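Local structure of MgGH51 (Meripilus giganteus, 6ZPV) at residues 16-21 against 514-519; 220-225 against 281-286. The protein probably hydrolyses terminal alpha-L-arabinofuranosyl residues of arabinose-containing polysaccharides, as a fungal alpha-L-arabinofuranosidase of family GH51. All blocks are in the same frame, centred on the assembly; numbering follows the deposited sequence.

Contacts 1 and 2 lie side by side, their centres about 9 Å apart, at the starts of the first three strands of the parallel (beta/alpha)8 barrel. Contact 2 pairs strand 224-227 with strand 284-289, whereas contact 1 sets the approach to strand 20-21 against the end of helix 507-517. Segments 16-21 and 220-225 join them: Tyr18 O lies 2.8 Å from Ser223 OG and Leu20 N lies 2.9 Å from Phe224 O, both probable hydrogen bonds. GH51 enzymes carry their active site at the C-terminal ends of the barrel strands, so both contacts probably belong to the opposite end. A sulfate, probably from the crystallisation liquor, lies about 5 Å from the Glu284 side chain.

Contact 1: 16-21 against 514-519; sequences TLYGLM and LFALNK
Tyr18 lays one face of its ring on the helix backbone at Phe515 and Ala516, and this apolar packing makes up most of the contact. The CB of Phe515 stands 4.2 Å from the centroid of the Tyr18 ring, 22° off the normal, as a CH-pi donor over the face. Next to it Ala516 brings its CA to 3.7 Å from Tyr18 CD2; its small methyl meets Tyr18 CB and lets the ring lie close to the helix. Leu17 CG covers the opposite face, over the ring centre, so the phenol is sandwiched between its own neighbour and the helix. The aliphatic part of Lys519 borders the ring, its CD 3.7 Å from Tyr18 CE2. At the far end of the phenol, Tyr18 OH sits 3.4 Å from Phe515 CD2, in the plane of that ring at its edge.

Polar links complete the contact. Water 1 accepts from Tyr18 N at 3.0 Å and from Lys519 NZ at 2.9 Å, bridging the two segments; Lys519 NZ also bonds Pro14 O. The Lys519 chain bends at chi3 (77°), which turns CE out of the line of CG and CD that passes the ring. Tyr18 OH is hydrogen-bonded to Glu468 of helix 454-469. Within 514-519, Asn518 ND2 donates to Leu514 O at 2.8 Å, nearly straight at 172°, tying the loop back to the last turn of the helix.

Tyrosine and lysine suit this place because each offers carbon for packing and a polar end that finds partners beyond it. The chemistry implies that the start of the barrel is joined to helix 507-517 by a buried aromatic ring, its hydroxyl satisfied by Glu468, and by a water bridge from Lys519 to the Tyr18 backbone.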
ATOM      1  N   THR A  16       7.443  17.037  -1.008  1.00 11.79           N
ATOM      2  CA  THR A  16       6.590  16.003  -0.434  1.00 11.99           C
ATOM      3  C   THR A  16       5.111  16.133  -0.766  1.00 11.04           C
ATOM      4  O   THR A  16       4.332  15.346  -0.247  1.00 11.71           O
ATOM      5  CB  THR A  16       6.811  16.010   1.089  1.00 13.05           C
ATOM      6  OG1 THR A  16       6.651  17.350   1.572  1.00 13.72           O
ATOM      7  CG2 THR A  16       8.163  15.465   1.476  1.00 14.07           C
ATOM      8  N   LEU A  17       4.724  17.078  -1.635  1.00 10.91           N
ATOM      9  CA  LEU A  17       3.274  17.368  -1.718  1.00 10.28           C
ATOM     10  C   LEU A  17       2.462  16.136  -2.054  1.00 10.38           C
ATOM     11  O   LEU A  17       1.368  15.973  -1.467  1.00 11.26           O
ATOM     12  CB  LEU A  17       3.013  18.475  -2.720  1.00 10.99           C
ATOM     13  CG  LEU A  17       1.570  18.941  -2.818  1.00 10.96           C
ATOM     14  CD1 LEU A  17       0.983  19.351  -1.492  1.00 12.45           C
ATOM     15  CD2 LEU A  17       1.466  20.092  -3.807  1.00 11.53           C
ATOM     16  N   TYR A  18       2.859  15.303  -2.999  1.00 10.61           N
ATOM     17  CA  TYR A  18       2.055  14.162  -3.443  1.00 11.17           C
ATOM     18  C   TYR A  18       2.700  12.843  -3.062  1.00 10.76           C
ATOM     19  O   TYR A  18       3.893  12.641  -3.408  1.00 11.76           O
ATOM     20  CB  TYR A  18       1.765  14.205  -4.947  1.00 11.68           C
ATOM     21  CG  TYR A  18       1.100  15.492  -5.383  1.00 11.42           C
ATOM     22  CD1 TYR A  18      -0.232  15.733  -5.080  1.00 11.21           C
ATOM     23  CD2 TYR A  18       1.796  16.472  -6.045  1.00 11.64           C
ATOM     24  CE1 TYR A  18      -0.845  16.942  -5.440  1.00 12.12           C
ATOM     25  CE2 TYR A  18       1.193  17.670  -6.411  1.00 11.47           C
ATOM     26  CZ  TYR A  18      -0.117  17.917  -6.099  1.00 11.86           C
ATOM     27  OH  TYR A  18      -0.753  19.083  -6.464  1.00 12.93           O
ATOM     28  N   GLY A  19       1.972  11.932  -2.460  1.00 11.01           N
ATOM     29  CA  GLY A  19       2.535  10.617  -2.096  1.00 10.68           C
ATOM     30  C   GLY A  19       1.469   9.598  -1.877  1.00 10.60           C
ATOM     31  O   GLY A  19       0.307   9.815  -2.262  1.00 11.24           O
ATOM     32  N   LEU A  20       1.827   8.499  -1.235  1.00 10.07           N
ATOM     33  CA  LEU A  20       0.979   7.321  -1.093  1.00 10.51           C
ATOM     34  C   LEU A  20       0.669   7.025   0.365  1.00 10.55           C
ATOM     35  O   LEU A  20       1.496   7.279   1.269  1.00 10.83           O
ATOM     36  CB  LEU A  20       1.692   6.098  -1.678  1.00 11.28           C
ATOM     37  CG  LEU A  20       2.213   6.234  -3.099  1.00 12.36           C
ATOM     38  CD1 LEU A  20       2.794   4.909  -3.551  1.00 14.32           C
ATOM     39  CD2 LEU A  20       1.165   6.723  -4.072  1.00 14.08           C
ATOM     40  N   MET A  21      -0.517   6.462   0.592  1.00  9.92           N
ATOM     41  CA  MET A  21      -0.946   5.971   1.905  1.00 10.10           C
ATOM     42  C   MET A  21      -1.151   4.475   1.876  1.00  9.49           C
ATOM     43  O   MET A  21      -1.939   3.973   1.067  1.00 10.47           O
ATOM     44  CB  MET A  21      -2.222   6.664   2.387  1.00 10.95           C
ATOM     45  CG  MET A  21      -2.688   6.263   3.767  1.00 11.92           C
ATOM     46  SD  MET A  21      -3.665   4.737   3.801  0.87 10.21           S
ATOM     47  CE  MET A  21      -3.806   4.391   5.528  1.00 17.90           C
ATOM     48  N   LEU A 514      -1.254  12.684 -12.823  1.00 11.74           N
ATOM     49  CA  LEU A 514      -1.189  13.963 -13.537  1.00 12.30           C
ATOM     50  C   LEU A 514      -0.725  15.068 -12.589  1.00 12.11           C
ATOM     51  O   LEU A 514       0.052  15.940 -12.998  1.00 13.20           O
ATOM     52  CB  LEU A 514      -2.548  14.300 -14.166  1.00 12.63           C
ATOM     53  CG  LEU A 514      -2.906  13.525 -15.431  1.00 13.38           C
ATOM     54  CD1 LEU A 514      -4.334  13.751 -15.783  1.00 15.79           C
ATOM     55  CD2 LEU A 514      -2.034  13.877 -16.590  1.00 17.18           C
ATOM     56  N   PHE A 515      -1.197  15.065 -11.343  1.00 11.19           N
ATOM     57  CA  PHE A 515      -0.785  16.114 -10.418  1.00 10.75           C
ATOM     58  C   PHE A 515       0.657  15.945  -9.998  1.00 11.39           C
ATOM     59  O   PHE A 515       1.402  16.926  -9.912  1.00 12.33           O
ATOM     60  CB  PHE A 515      -1.756  16.211  -9.226  1.00 11.28           C
ATOM     61  CG  PHE A 515      -2.968  17.094  -9.492  1.00 11.02           C
ATOM     62  CD1 PHE A 515      -3.868  16.816 -10.480  1.00 12.16           C
ATOM     63  CD2 PHE A 515      -3.168  18.223  -8.720  1.00 12.56           C
ATOM     64  CE1 PHE A 515      -4.904  17.693 -10.747  1.00 12.54           C
ATOM     65  CE2 PHE A 515      -4.200  19.092  -8.991  1.00 12.54           C
ATOM     66  CZ  PHE A 515      -5.077  18.823  -9.998  1.00 12.27           C
ATOM     67  N   ALA A 516       1.067  14.725  -9.672  1.00 11.42           N
ATOM     68  CA  ALA A 516       2.395  14.462  -9.110  1.00 11.48           C
ATOM     69  C   ALA A 516       3.502  14.545 -10.135  1.00 12.22           C
ATOM     70  O   ALA A 516       4.613  14.980  -9.797  1.00 14.12           O
ATOM     71  CB  ALA A 516       2.400  13.077  -8.454  1.00 13.38           C
ATOM     72  N   LEU A 517       3.266  14.112 -11.366  1.00 11.80           N
ATOM     73  CA  LEU A 517       4.345  14.125 -12.375  1.00 12.81           C
ATOM     74  C   LEU A 517       4.500  15.497 -13.048  1.00 15.47           C
ATOM     75  O   LEU A 517       5.491  15.694 -13.824  1.00 18.98           O
ATOM     76  CB  LEU A 517       4.031  13.122 -13.468  1.00 13.85           C
ATOM     77  CG  LEU A 517       4.223  11.657 -13.100  1.00 15.55           C
ATOM     78  CD1 LEU A 517       4.013  10.812 -14.324  1.00 17.42           C
ATOM     79  CD2 LEU A 517       5.609  11.366 -12.527  1.00 18.05           C
ATOM     80  N   ASN A 518       3.602  16.412 -12.846  1.00 13.28           N
ATOM     81  CA  ASN A 518       3.570  17.716 -13.514  1.00 13.69           C
ATOM     82  C   ASN A 518       3.484  18.815 -12.421  1.00 12.88           C
ATOM     83  O   ASN A 518       2.490  19.531 -12.327  1.00 15.06           O
ATOM     84  CB  ASN A 518       2.402  17.771 -14.513  1.00 14.13           C
ATOM     85  CG  ASN A 518       2.450  16.643 -15.496  1.00 14.30           C
ATOM     86  OD1 ASN A 518       3.214  16.649 -16.459  1.00 16.68           O
ATOM     87  ND2 ASN A 518       1.631  15.656 -15.277  1.00 14.47           N
ATOM     88  N   LYS A 519       4.499  18.894 -11.616  1.00 15.41           N
ATOM     89  CA  LYS A 519       4.521  19.713 -10.391  1.00 15.14           C
ATOM     90  C   LYS A 519       5.887  20.422 -10.285  1.00 15.79           C
ATOM     91  O   LYS A 519       6.940  19.763 -10.212  1.00 19.85           O
ATOM     92  CB  LYS A 519       4.325  18.874  -9.128  1.00 16.29           C
ATOM     93  CG  LYS A 519       4.206  19.723  -7.854  1.00 17.26           C
ATOM     94  CD  LYS A 519       4.686  18.997  -6.622  1.00 17.10           C
ATOM     95  CE  LYS A 519       6.141  18.959  -6.551  1.00 17.75           C
ATOM     96  NZ  LYS A 519       6.585  18.173  -5.445  1.00 18.27           N
TER
HETATM   97  O   HOH W   1       5.384  15.708  -4.519  1.00 12.85           O

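Contact 2: 220-225 against 281-286; sequences MGPSFF and TGMEPI
Ser223 O accepts from Glu284 N at 3.0 Å and 168°, and from a water that takes one of two alternative sites. These sites, 3 and 4, are too close together to be filled at once; one is shared with Gly282 O, the other, more tentatively, with Glu284 OE1. The parallel ladder continues as Phe225 N donates to Glu284 O at 2.9 Å and Ile286 N to Phe225 O at 3.0 Å. Pro285, which has no N-H, costs this pairing nothing, since its neighbours supply the bonds.

Beside the ladder, Phe224 adopts the crowded position between backbone N and carbonyl carbon (chi1 68°) and receives Ile286 CD1 over its ring face, 4.0 Å from the centroid. Met283 SD meets Pro222 CG at 3.5 Å and reaches the edge of the Phe225 ring, 5.2 Å from its centroid, in a Met-aromatic contact. A flexible, unbranched thioether suits this junction of proline and ring. Gly282 takes the positive phi that follows helix 271-281, which glycine tolerates easily.

Glu284 turns its carboxylate to a salt bridge with Arg344. The chemistry thus implies neighbouring barrel strands held by backbone bonds: Phe225, with the Met283 sulfur at its edge, lies on one face of the sheet, while the other carries Phe224 and Glu284, whose charge Arg344 probably offsets.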
ATOM      1  N   MET A 220       3.361   6.634 -10.669  0.65 17.91           N
ATOM      2  CA  MET A 220       2.557   7.753 -10.188  0.65 18.35           C
ATOM      3  C   MET A 220       3.449   8.945  -9.843  0.65 17.13           C
ATOM      4  O   MET A 220       2.927  10.021  -9.757  0.65 21.31           O
ATOM      5  CB  MET A 220       1.662   7.302  -9.034  0.65 21.23           C
ATOM      6  CG  MET A 220       0.360   8.080  -8.909  0.65 21.73           C
ATOM      7  SD  MET A 220      -0.279   8.040  -7.210  0.58 21.82           S
ATOM      8  CE  MET A 220      -0.370   6.259  -7.270  0.65 26.34           C
ATOM      9  N   GLY A 221       4.759   8.776  -9.683  1.00 15.74           N
ATOM     10  CA  GLY A 221       5.690   9.781  -9.171  1.00 18.04           C
ATOM     11  C   GLY A 221       5.473  10.225  -7.749  1.00 13.87           C
ATOM     12  O   GLY A 221       5.684  11.395  -7.423  1.00 15.86           O
ATOM     13  N   PRO A 222       5.229   9.295  -6.816  1.00 12.27           N
ATOM     14  CA  PRO A 222       5.048   9.690  -5.416  1.00 11.80           C
ATOM     15  C   PRO A 222       6.361  10.126  -4.782  1.00 11.65           C
ATOM     16  O   PRO A 222       7.428   9.577  -5.084  1.00 12.96           O
ATOM     17  CB  PRO A 222       4.548   8.437  -4.746  1.00 12.77           C
ATOM     18  CG  PRO A 222       5.179   7.330  -5.558  1.00 13.08           C
ATOM     19  CD  PRO A 222       5.169   7.836  -7.002  1.00 13.38           C
ATOM     20  N   SER A 223       6.249  10.984  -3.788  1.00 11.41           N
ATOM     21  CA  SER A 223       7.418  11.478  -3.041  1.00 11.19           C
ATOM     22  C   SER A 223       7.522  10.840  -1.653  1.00 11.01           C
ATOM     23  O   SER A 223       8.613  10.873  -1.061  1.00 12.17           O
ATOM     24  CB  SER A 223       7.386  12.974  -2.847  1.00 12.82           C
ATOM     25  OG  SER A 223       6.266  13.363  -2.069  1.00 16.04           O
ATOM     26  N   PHE A 224       6.441  10.302  -1.121  1.00 10.55           N
ATOM     27  CA  PHE A 224       6.453   9.725   0.224  1.00 10.45           C
ATOM     28  C   PHE A 224       5.516   8.539   0.252  1.00 10.29           C
ATOM     29  O   PHE A 224       4.668   8.326  -0.611  1.00 10.93           O
ATOM     30  CB  PHE A 224       6.025  10.734   1.293  1.00 10.66           C
ATOM     31  CG  PHE A 224       4.584  11.155   1.241  1.00 10.63           C
ATOM     32  CD1 PHE A 224       3.563  10.348   1.766  1.00 10.50           C
ATOM     33  CD2 PHE A 224       4.207  12.326   0.600  1.00 11.12           C
ATOM     34  CE1 PHE A 224       2.243  10.667   1.655  1.00 10.53           C
ATOM     35  CE2 PHE A 224       2.869  12.671   0.510  1.00 10.88           C
ATOM     36  CZ  PHE A 224       1.891  11.852   1.023  1.00 10.82           C
ATOM     37  N   PHE A 225       5.680   7.756   1.304  1.00 10.58           N
ATOM     38  CA  PHE A 225       4.884   6.544   1.566  1.00 10.57           C
ATOM     39  C   PHE A 225       4.541   6.524   3.058  1.00 10.31           C
ATOM     40  O   PHE A 225       5.436   6.339   3.912  1.00 10.70           O
ATOM     41  CB  PHE A 225       5.690   5.309   1.141  1.00 10.80           C
ATOM     42  CG  PHE A 225       4.948   4.008   1.056  1.00 10.67           C
ATOM     43  CD1 PHE A 225       4.717   3.214   2.174  1.00 10.93           C
ATOM     44  CD2 PHE A 225       4.536   3.495  -0.144  1.00 11.97           C
ATOM     45  CE1 PHE A 225       4.176   1.941   2.059  1.00 11.85           C
ATOM     46  CE2 PHE A 225       4.005   2.230  -0.274  1.00 13.17           C
ATOM     47  CZ  PHE A 225       3.830   1.435   0.849  1.00 12.60           C
ATOM     48  N   THR A 281      12.621   3.334  -4.961  1.00 12.53           N
ATOM     49  CA  THR A 281      11.700   4.215  -5.690  1.00 13.28           C
ATOM     50  C   THR A 281      11.993   5.691  -5.486  1.00 14.07           C
ATOM     51  O   THR A 281      11.313   6.531  -6.096  1.00 17.82           O
ATOM     52  CB  THR A 281      10.268   3.909  -5.269  1.00 13.74           C
ATOM     53  OG1 THR A 281      10.122   4.116  -3.880  1.00 13.76           O
ATOM     54  CG2 THR A 281       9.799   2.548  -5.680  1.00 14.60           C
ATOM     55  N   GLY A 282      12.889   6.042  -4.609  1.00 13.50           N
ATOM     56  CA  GLY A 282      13.114   7.450  -4.218  1.00 14.82           C
ATOM     57  C   GLY A 282      12.046   8.057  -3.349  1.00 14.15           C
ATOM     58  O   GLY A 282      12.085   9.259  -3.159  1.00 20.36           O
ATOM     59  N   MET A 283      11.135   7.262  -2.802  1.00 13.48           N
ATOM     60  CA  MET A 283      10.174   7.782  -1.828  1.00 12.46           C
ATOM     61  C   MET A 283      10.825   7.926  -0.452  1.00 11.82           C
ATOM     62  O   MET A 283      11.743   7.168  -0.150  1.00 13.20           O
ATOM     63  CB  MET A 283       8.970   6.842  -1.674  1.00 12.55           C
ATOM     64  CG  MET A 283       8.080   6.783  -2.901  1.00 14.90           C
ATOM     65  SD  MET A 283       6.567   5.837  -2.658  0.95 14.12           S
ATOM     66  CE  MET A 283       6.810   4.524  -3.844  1.00 19.24           C
ATOM     67  N   GLU A 284      10.316   8.832   0.354  1.00 11.08           N
ATOM     68  CA  GLU A 284      10.684   8.880   1.759  1.00 11.26           C
ATOM     69  C   GLU A 284       9.497   8.467   2.619  1.00 10.60           C
ATOM     70  O   GLU A 284       8.320   8.637   2.252  1.00 11.74           O
ATOM     71  CB  GLU A 284      11.171  10.248   2.190  1.00 12.32           C
ATOM     72  CG  GLU A 284      10.130  11.353   2.216  1.00 12.34           C
ATOM     73  CD  GLU A 284      10.764  12.676   2.622  1.00 12.86           C
ATOM     74  OE1 GLU A 284      10.919  13.554   1.740  1.00 14.56           O
ATOM     75  OE2 GLU A 284      11.135  12.804   3.804  1.00 13.80           O
ATOM     76  N   PRO A 285       9.755   7.870   3.802  1.00 10.45           N
ATOM     77  CA  PRO A 285       8.658   7.439   4.661  1.00 10.81           C
ATOM     78  C   PRO A 285       8.004   8.574   5.417  1.00 10.64           C
ATOM     79  O   PRO A 285       8.638   9.493   5.884  1.00 11.63           O
ATOM     80  CB  PRO A 285       9.351   6.478   5.659  1.00 11.92           C
ATOM     81  CG  PRO A 285      10.767   6.973   5.684  1.00 11.77           C
ATOM     82  CD  PRO A 285      11.082   7.433   4.287  1.00 12.05           C
ATOM     83  N   ILE A 286       6.685   8.367   5.655  1.00 10.90           N
ATOM     84  CA  ILE A 286       5.982   8.996   6.788  1.00 10.49           C
ATOM     85  C   ILE A 286       5.592   7.820   7.663  1.00 10.55           C
ATOM     86  O   ILE A 286       4.627   7.116   7.350  1.00 11.09           O
ATOM     87  CB  ILE A 286       4.839   9.894   6.353  1.00 10.57           C
ATOM     88  CG1 ILE A 286       5.322  11.042   5.473  1.00 11.21           C
ATOM     89  CG2 ILE A 286       4.109  10.393   7.604  1.00 11.40           C
ATOM     90  CD1 ILE A 286       4.268  11.985   4.953  1.00 12.30           C
TER
HETATM   91  O   HOH W   2       8.535   7.317  -6.409  1.00 26.32           O
HETATM   92  O   HOH W   3      11.126  11.768  -2.099  0.50 16.41           O
HETATM   93  O   HOH W   4      10.773  12.678  -0.834  0.50 23.34           O